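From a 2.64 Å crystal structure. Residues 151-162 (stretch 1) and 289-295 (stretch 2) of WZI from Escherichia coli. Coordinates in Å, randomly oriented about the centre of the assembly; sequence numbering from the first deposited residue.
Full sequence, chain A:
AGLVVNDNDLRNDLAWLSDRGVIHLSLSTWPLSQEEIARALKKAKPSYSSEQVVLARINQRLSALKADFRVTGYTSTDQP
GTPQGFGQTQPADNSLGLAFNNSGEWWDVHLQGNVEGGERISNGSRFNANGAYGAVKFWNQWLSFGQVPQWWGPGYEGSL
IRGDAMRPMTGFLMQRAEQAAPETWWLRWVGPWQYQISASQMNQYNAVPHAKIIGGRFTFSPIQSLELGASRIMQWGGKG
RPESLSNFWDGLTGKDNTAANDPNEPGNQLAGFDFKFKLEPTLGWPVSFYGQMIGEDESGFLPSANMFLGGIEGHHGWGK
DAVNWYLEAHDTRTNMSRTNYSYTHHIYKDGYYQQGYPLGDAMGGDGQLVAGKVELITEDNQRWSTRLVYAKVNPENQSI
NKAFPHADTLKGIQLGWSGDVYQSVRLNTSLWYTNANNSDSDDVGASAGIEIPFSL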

ATOM      1  N   TRP A 151      -3.289   1.959   1.712  1.00 43.96           N
ATOM      2  CA  TRP A 151      -2.481   0.879   2.260  1.00 43.41           C
ATOM      3  C   TRP A 151      -2.661   0.832   3.732  1.00 43.40           C
ATOM      4  O   TRP A 151      -2.400   1.824   4.419  1.00 44.20           O
ATOM      5  CB  TRP A 151      -1.021   1.072   1.937  1.00 42.80           C
ATOM      6  CG  TRP A 151      -0.141  -0.091   2.303  1.00 43.12           C
ATOM      7  CD1 TRP A 151       0.489  -0.331   3.518  1.00 44.55           C
ATOM      8  CD2 TRP A 151       0.266  -1.199   1.439  1.00 44.13           C
ATOM      9  NE1 TRP A 151       1.237  -1.481   3.465  1.00 44.77           N
ATOM     10  CE2 TRP A 151       1.141  -2.050   2.241  1.00 44.29           C
ATOM     11  CE3 TRP A 151      -0.000  -1.558   0.124  1.00 45.17           C
ATOM     12  CZ2 TRP A 151       1.714  -3.201   1.725  1.00 44.12           C
ATOM     13  CZ3 TRP A 151       0.592  -2.717  -0.384  1.00 44.07           C
ATOM     14  CH2 TRP A 151       1.429  -3.511   0.397  1.00 43.94           C
ATOM     15  N   TRP A 152      -3.110  -0.317   4.235  1.00 42.58           N
ATOM     16  CA  TRP A 152      -3.356  -0.491   5.669  1.00 42.02           C
ATOM     17  C   TRP A 152      -2.400  -1.469   6.308  1.00 43.17           C
ATOM     18  O   TRP A 152      -2.573  -2.693   6.208  1.00 41.30           O
ATOM     19  CB  TRP A 152      -4.793  -0.922   5.897  1.00 40.23           C
ATOM     20  CG  TRP A 152      -5.779   0.208   5.782  1.00 39.43           C
ATOM     21  CD1 TRP A 152      -5.564   1.495   5.293  1.00 39.42           C
ATOM     22  CD2 TRP A 152      -7.196   0.173   6.130  1.00 39.10           C
ATOM     23  NE1 TRP A 152      -6.716   2.230   5.334  1.00 38.71           N
ATOM     24  CE2 TRP A 152      -7.723   1.502   5.835  1.00 38.82           C
ATOM     25  CE3 TRP A 152      -8.048  -0.792   6.634  1.00 39.98           C
ATOM     26  CZ2 TRP A 152      -9.038   1.829   6.058  1.00 40.20           C
ATOM     27  CZ3 TRP A 152      -9.375  -0.454   6.860  1.00 40.33           C
ATOM     28  CH2 TRP A 152      -9.859   0.824   6.576  1.00 41.42           C
ATOM     29  N   GLY A 153      -1.375  -0.925   6.974  1.00 42.50           N
ATOM     30  CA  GLY A 153      -0.468  -1.727   7.780  1.00 42.21           C
ATOM     31  C   GLY A 153       0.993  -1.521   7.459  1.00 42.24           C
ATOM     32  O   GLY A 153       1.332  -0.811   6.522  1.00 42.39           O
ATOM     33  N   PRO A 154       1.873  -2.166   8.233  1.00 43.34           N
ATOM     34  CA  PRO A 154       3.304  -1.926   8.169  1.00 44.82           C
ATOM     35  C   PRO A 154       4.050  -2.793   7.170  1.00 45.27           C
ATOM     36  O   PRO A 154       5.267  -2.646   7.019  1.00 47.58           O
ATOM     37  CB  PRO A 154       3.758  -2.268   9.582  1.00 45.70           C
ATOM     38  CG  PRO A 154       2.836  -3.365   9.991  1.00 45.90           C
ATOM     39  CD  PRO A 154       1.533  -3.147   9.278  1.00 44.36           C
ATOM     40  N   GLY A 155       3.339  -3.676   6.483  1.00 44.81           N
ATOM     41  CA  GLY A 155       3.978  -4.593   5.562  1.00 43.34           C
ATOM     42  C   GLY A 155       4.469  -3.879   4.331  1.00 42.31           C
ATOM     43  O   GLY A 155       3.943  -2.824   3.970  1.00 38.02           O
ATOM     44  N   TYR A 156       5.484  -4.467   3.696  1.00 43.83           N
ATOM     45  CA  TYR A 156       6.031  -3.960   2.446  1.00 45.13           C
ATOM     46  C   TYR A 156       5.547  -4.767   1.246  1.00 46.05           C
ATOM     47  O   TYR A 156       5.461  -4.248   0.134  1.00 43.11           O
ATOM     48  CB  TYR A 156       7.560  -3.952   2.502  1.00 46.49           C
ATOM     49  CG  TYR A 156       8.114  -2.817   3.338  1.00 47.80           C
ATOM     50  CD1 TYR A 156       8.163  -1.528   2.836  1.00 48.91           C
ATOM     51  CD2 TYR A 156       8.559  -3.032   4.637  1.00 48.98           C
ATOM     52  CE1 TYR A 156       8.659  -0.478   3.594  1.00 50.65           C
ATOM     53  CE2 TYR A 156       9.060  -1.992   5.402  1.00 50.83           C
ATOM     54  CZ  TYR A 156       9.111  -0.713   4.874  1.00 50.66           C
ATOM     55  OH  TYR A 156       9.586   0.333   5.621  1.00 47.95           O
ATOM     56  N   GLU A 157       5.229  -6.035   1.475  1.00 49.48           N
ATOM     57  CA  GLU A 157       4.846  -6.938   0.391  1.00 50.49           C
ATOM     58  C   GLU A 157       3.326  -6.972   0.170  1.00 48.54           C
ATOM     59  O   GLU A 157       2.855  -7.332  -0.908  1.00 47.87           O
ATOM     60  CB  GLU A 157       5.363  -8.341   0.682  1.00 52.62           C
ATOM     61  CG  GLU A 157       5.875  -9.054  -0.561  1.00 55.83           C
ATOM     62  CD  GLU A 157       7.272  -8.617  -0.942  1.00 57.27           C
ATOM     63  OE1 GLU A 157       8.096  -8.424  -0.025  1.00 58.48           O
ATOM     64  OE2 GLU A 157       7.548  -8.473  -2.150  1.00 57.40           O
ATOM     65  N   GLY A 158       2.575  -6.579   1.195  1.00 47.95           N
ATOM     66  CA  GLY A 158       1.122  -6.635   1.168  1.00 45.69           C
ATOM     67  C   GLY A 158       0.487  -6.090   2.433  1.00 45.36           C
ATOM     68  O   GLY A 158       1.145  -5.954   3.470  1.00 48.08           O
ATOM     69  N   SER A 159      -0.783  -5.726   2.323  1.00 44.51           N
ATOM     70  CA  SER A 159      -1.662  -5.609   3.471  1.00 45.93           C
ATOM     71  C   SER A 159      -2.623  -6.788   3.451  1.00 46.30           C
ATOM     72  O   SER A 159      -3.152  -7.136   2.409  1.00 46.86           O
ATOM     73  CB  SER A 159      -2.468  -4.322   3.414  1.00 46.57           C
ATOM     74  OG  SER A 159      -3.572  -4.408   4.307  1.00 49.35           O
ATOM     75  N   LEU A 160      -2.877  -7.379   4.606  1.00 47.19           N
ATOM     76  CA  LEU A 160      -3.805  -8.501   4.690  1.00 47.19           C
ATOM     77  C   LEU A 160      -5.264  -8.067   4.620  1.00 47.32           C
ATOM     78  O   LEU A 160      -6.153  -8.925   4.494  1.00 49.46           O
ATOM     79  CB  LEU A 160      -3.602  -9.282   5.990  1.00 47.24           C
ATOM     80  CG  LEU A 160      -2.234  -9.913   6.247  1.00 46.85           C
ATOM     81  CD1 LEU A 160      -2.211 -10.498   7.657  1.00 47.42           C
ATOM     82  CD2 LEU A 160      -1.893 -10.968   5.208  1.00 45.30           C
ATOM     83  N   ILE A 161      -5.519  -6.760   4.695  1.00 46.45           N
ATOM     84  CA  ILE A 161      -6.890  -6.251   4.809  1.00 46.36           C
ATOM     85  C   ILE A 161      -7.276  -5.227   3.750  1.00 46.05           C
ATOM     86  O   ILE A 161      -8.372  -5.293   3.218  1.00 48.12           O
ATOM     87  CB  ILE A 161      -7.145  -5.646   6.205  1.00 47.24           C
ATOM     88  CG1 ILE A 161      -8.631  -5.292   6.361  1.00 48.25           C
ATOM     89  CG2 ILE A 161      -6.234  -4.443   6.452  1.00 45.21           C
ATOM     90  CD1 ILE A 161      -9.138  -5.342   7.787  1.00 48.91           C
ATOM     91  N   ARG A 162      -6.401  -4.264   3.476  1.00 46.44           N
ATOM     92  CA  ARG A 162      -6.626  -3.312   2.401  1.00 45.79           C
ATOM     93  C   ARG A 162      -5.304  -2.892   1.797  1.00 46.20           C
ATOM     94  O   ARG A 162      -4.574  -2.067   2.359  1.00 46.91           O
ATOM     95  CB  ARG A 162      -7.413  -2.088   2.869  1.00 46.41           C
ATOM     96  CG  ARG A 162      -8.926  -2.299   2.912  1.00 46.78           C
ATOM     97  CD  ARG A 162      -9.567  -2.481   1.533  1.00 46.40           C
ATOM     98  NE  ARG A 162      -9.375  -1.309   0.677  1.00 45.13           N
ATOM     99  CZ  ARG A 162      -8.484  -1.214  -0.308  1.00 46.78           C
ATOM    100  NH1 ARG A 162      -7.678  -2.232  -0.632  1.00 47.02           N
ATOM    101  NH2 ARG A 162      -8.393  -0.073  -0.984  1.00 47.59           N
ATOM    102  N   PHE A 289      10.861  -4.412  13.766  1.00 58.41           N
ATOM    103  CA  PHE A 289      10.082  -5.560  13.370  1.00 61.73           C
ATOM    104  C   PHE A 289       8.601  -5.240  13.499  1.00 60.89           C
ATOM    105  O   PHE A 289       8.199  -4.419  14.333  1.00 61.54           O
ATOM    106  CB  PHE A 289      10.500  -6.833  14.122  1.00 66.61           C
ATOM    107  CG  PHE A 289      10.243  -6.807  15.604  1.00 70.09           C
ATOM    108  CD1 PHE A 289      11.175  -6.258  16.479  1.00 74.20           C
ATOM    109  CD2 PHE A 289       9.096  -7.388  16.134  1.00 73.11           C
ATOM    110  CE1 PHE A 289      10.952  -6.259  17.855  1.00 77.86           C
ATOM    111  CE2 PHE A 289       8.867  -7.399  17.508  1.00 77.46           C
ATOM    112  CZ  PHE A 289       9.794  -6.832  18.372  1.00 78.65           C
ATOM    113  N   TYR A 290       7.811  -5.867  12.628  1.00 56.92           N
ATOM    114  CA  TYR A 290       6.396  -5.575  12.512  1.00 54.50           C
ATOM    115  C   TYR A 290       5.567  -6.838  12.269  1.00 55.41           C
ATOM    116  O   TYR A 290       6.087  -7.869  11.846  1.00 53.34           O
ATOM    117  CB  TYR A 290       6.172  -4.574  11.384  1.00 51.30           C
ATOM    118  CG  TYR A 290       6.792  -4.978  10.058  1.00 50.06           C
ATOM    119  CD1 TYR A 290       6.125  -5.852   9.194  1.00 48.35           C
ATOM    120  CD2 TYR A 290       8.035  -4.486   9.664  1.00 48.58           C
ATOM    121  CE1 TYR A 290       6.682  -6.230   7.990  1.00 47.81           C
ATOM    122  CE2 TYR A 290       8.600  -4.859   8.454  1.00 49.17           C
ATOM    123  CZ  TYR A 290       7.913  -5.732   7.616  1.00 48.85           C
ATOM    124  OH  TYR A 290       8.451  -6.115   6.408  1.00 47.94           O
ATOM    125  N   GLY A 291       4.269  -6.731  12.538  1.00 57.40           N
ATOM    126  CA  GLY A 291       3.329  -7.841  12.366  1.00 57.20           C
ATOM    127  C   GLY A 291       1.897  -7.378  12.146  1.00 55.94           C
ATOM    128  O   GLY A 291       1.521  -6.272  12.539  1.00 55.38           O
ATOM    129  N   GLN A 292       1.100  -8.228  11.511  1.00 55.97           N
ATOM    130  CA  GLN A 292      -0.299  -7.919  11.241  1.00 56.16           C
ATOM    131  C   GLN A 292      -1.119  -9.195  11.298  1.00 57.93           C
ATOM    132  O   GLN A 292      -0.707 -10.229  10.759  1.00 58.64           O
ATOM    133  CB  GLN A 292      -0.439  -7.258   9.864  1.00 55.50           C
ATOM    134  CG  GLN A 292      -1.868  -6.891   9.477  1.00 54.92           C
ATOM    135  CD  GLN A 292      -1.942  -6.104   8.181  1.00 53.34           C
ATOM    136  OE1 GLN A 292      -1.467  -6.559   7.138  1.00 52.69           O
ATOM    137  NE2 GLN A 292      -2.539  -4.914   8.241  1.00 52.16           N
HETATM  138  N   MSE A 293      -2.273  -9.124  11.954  1.00 59.28           N
HETATM  139  CA  MSE A 293      -3.142 -10.287  12.099  1.00 61.84           C
HETATM  140  C   MSE A 293      -4.556  -9.896  11.795  1.00 59.75           C
HETATM  141  O   MSE A 293      -5.225  -9.307  12.631  1.00 58.63           O
HETATM  142  CB  MSE A 293      -3.032 -10.837  13.519  1.00 67.35           C
HETATM  143  CG  MSE A 293      -3.829 -12.132  13.692  1.00 73.73           C
HETATM  144 SE   MSE A 293      -4.025 -12.550  15.610  1.00 86.63          SE
HETATM  145  CE  MSE A 293      -4.562 -14.442  15.483  1.00 87.38           C
ATOM    146  N   ILE A 294      -5.022 -10.229  10.594  1.00 58.55           N
ATOM    147  CA  ILE A 294      -6.405  -9.971  10.208  1.00 57.57           C
ATOM    148  C   ILE A 294      -7.186 -11.267  10.195  1.00 58.31           C
ATOM    149  O   ILE A 294      -6.687 -12.281   9.712  1.00 59.56           O
ATOM    150  CB  ILE A 294      -6.500  -9.353   8.817  1.00 55.14           C
ATOM    151  CG1 ILE A 294      -5.725  -8.042   8.773  1.00 54.69           C
ATOM    152  CG2 ILE A 294      -7.956  -9.114   8.461  1.00 56.49           C
ATOM    153  CD1 ILE A 294      -6.334  -6.946   9.617  1.00 55.07           C
ATOM    154  N   GLY A 295      -8.406 -11.224  10.724  1.00 58.56           N
ATOM    155  CA  GLY A 295      -9.269 -12.403  10.810  1.00 60.29           C
ATOM    156  C   GLY A 295     -10.544 -12.245  10.003  1.00 57.82           C
ATOM    157  O   GLY A 295     -10.986 -11.127   9.745  1.00 58.20           O
TER

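What forms the apolar part of this contact? Residues 289-295 run as a strand, and from it Tyr290, Gln292 and Ile294 direct their CA-to-CB bonds toward the loop that follows Trp152, as alternation along a strand allows. Ile294 meets two neighbours at once. Its CG1 lies 3.7 Å from CB of Leu160, and its CD1 lies 3.7 Å from CD1 of Ile161, so the isoleucine packs against two consecutive loop residues whose own CA-to-CB bonds point toward the strand. These are ordinary van der Waals distances, close enough to exclude water between the branched side chains. Met293, present as selenomethionine, points away and takes no part.

How does the packing continue at Tyr290? Here the partner is Pro154, whose CB sits 3.8 Å from CB of Tyr290, while the carbonyl O of Pro154 lies over one face of the tyrosine ring. The loop then passes along the ring: CA of Gly155 comes within 4.0 Å of CE1 of Tyr290. Tyr156 starts sideways from its backbone, but the end of its side chain comes nearer, bringing CD2 to 3.6 Å from OH of Tyr290. That hydroxyl lies at the edge of the Tyr156 ring, near its plane, so the two aromatic residues touch without their rings lying face to face. Both hydroxyls are hydrogen-bonded elsewhere in the structure.

What joins these two apolar patches? Gln292 stands between Tyr290 and Ile294 in the strand, and it has the largest area covered by the other stretch. Its chi1 and chi2 are both t, an extended form that carries the amide into the loop. There each end of the amide finds a backbone partner: NE2 donates to O of Trp152 at 3.0 Å, and OE1 accepts from N of Leu160 at 3.0 Å, with a nearly straight N-H...O angle of 175°. One side chain thereby ties the last residue of the short strand, Trp152, to Leu160, eight residues on, and gives a buried N-H, that of Leu160, an acceptor, while adding a second donor to O of Trp152. Gly153 makes room for it, since an ideal CB there would fall 2.5 Å from NE2 of Gln292; the backbone angles of this residue call for glycine in their own right.

How is the loop held in shape to receive the glutamine? Ser159 does much of this from within the loop. Its OG donates to O of Trp152 at 2.7 Å, so that carbonyl accepts from both the serine and the glutamine. The same OG accepts from N of Ile161 at 3.1 Å and from N of Arg162 at 3.0 Å, fastening the turn in which Leu160 and Ile161 sit. A backbone bond from N of Trp152 to O of Arg162, 3.0 Å long, joins the strand residue just before the loop to Arg162 at the far end of stretch 1. Farther from the strand, NE1 of Trp151 makes a weak hydrogen bond to O of Gly155 at 3.1 Å.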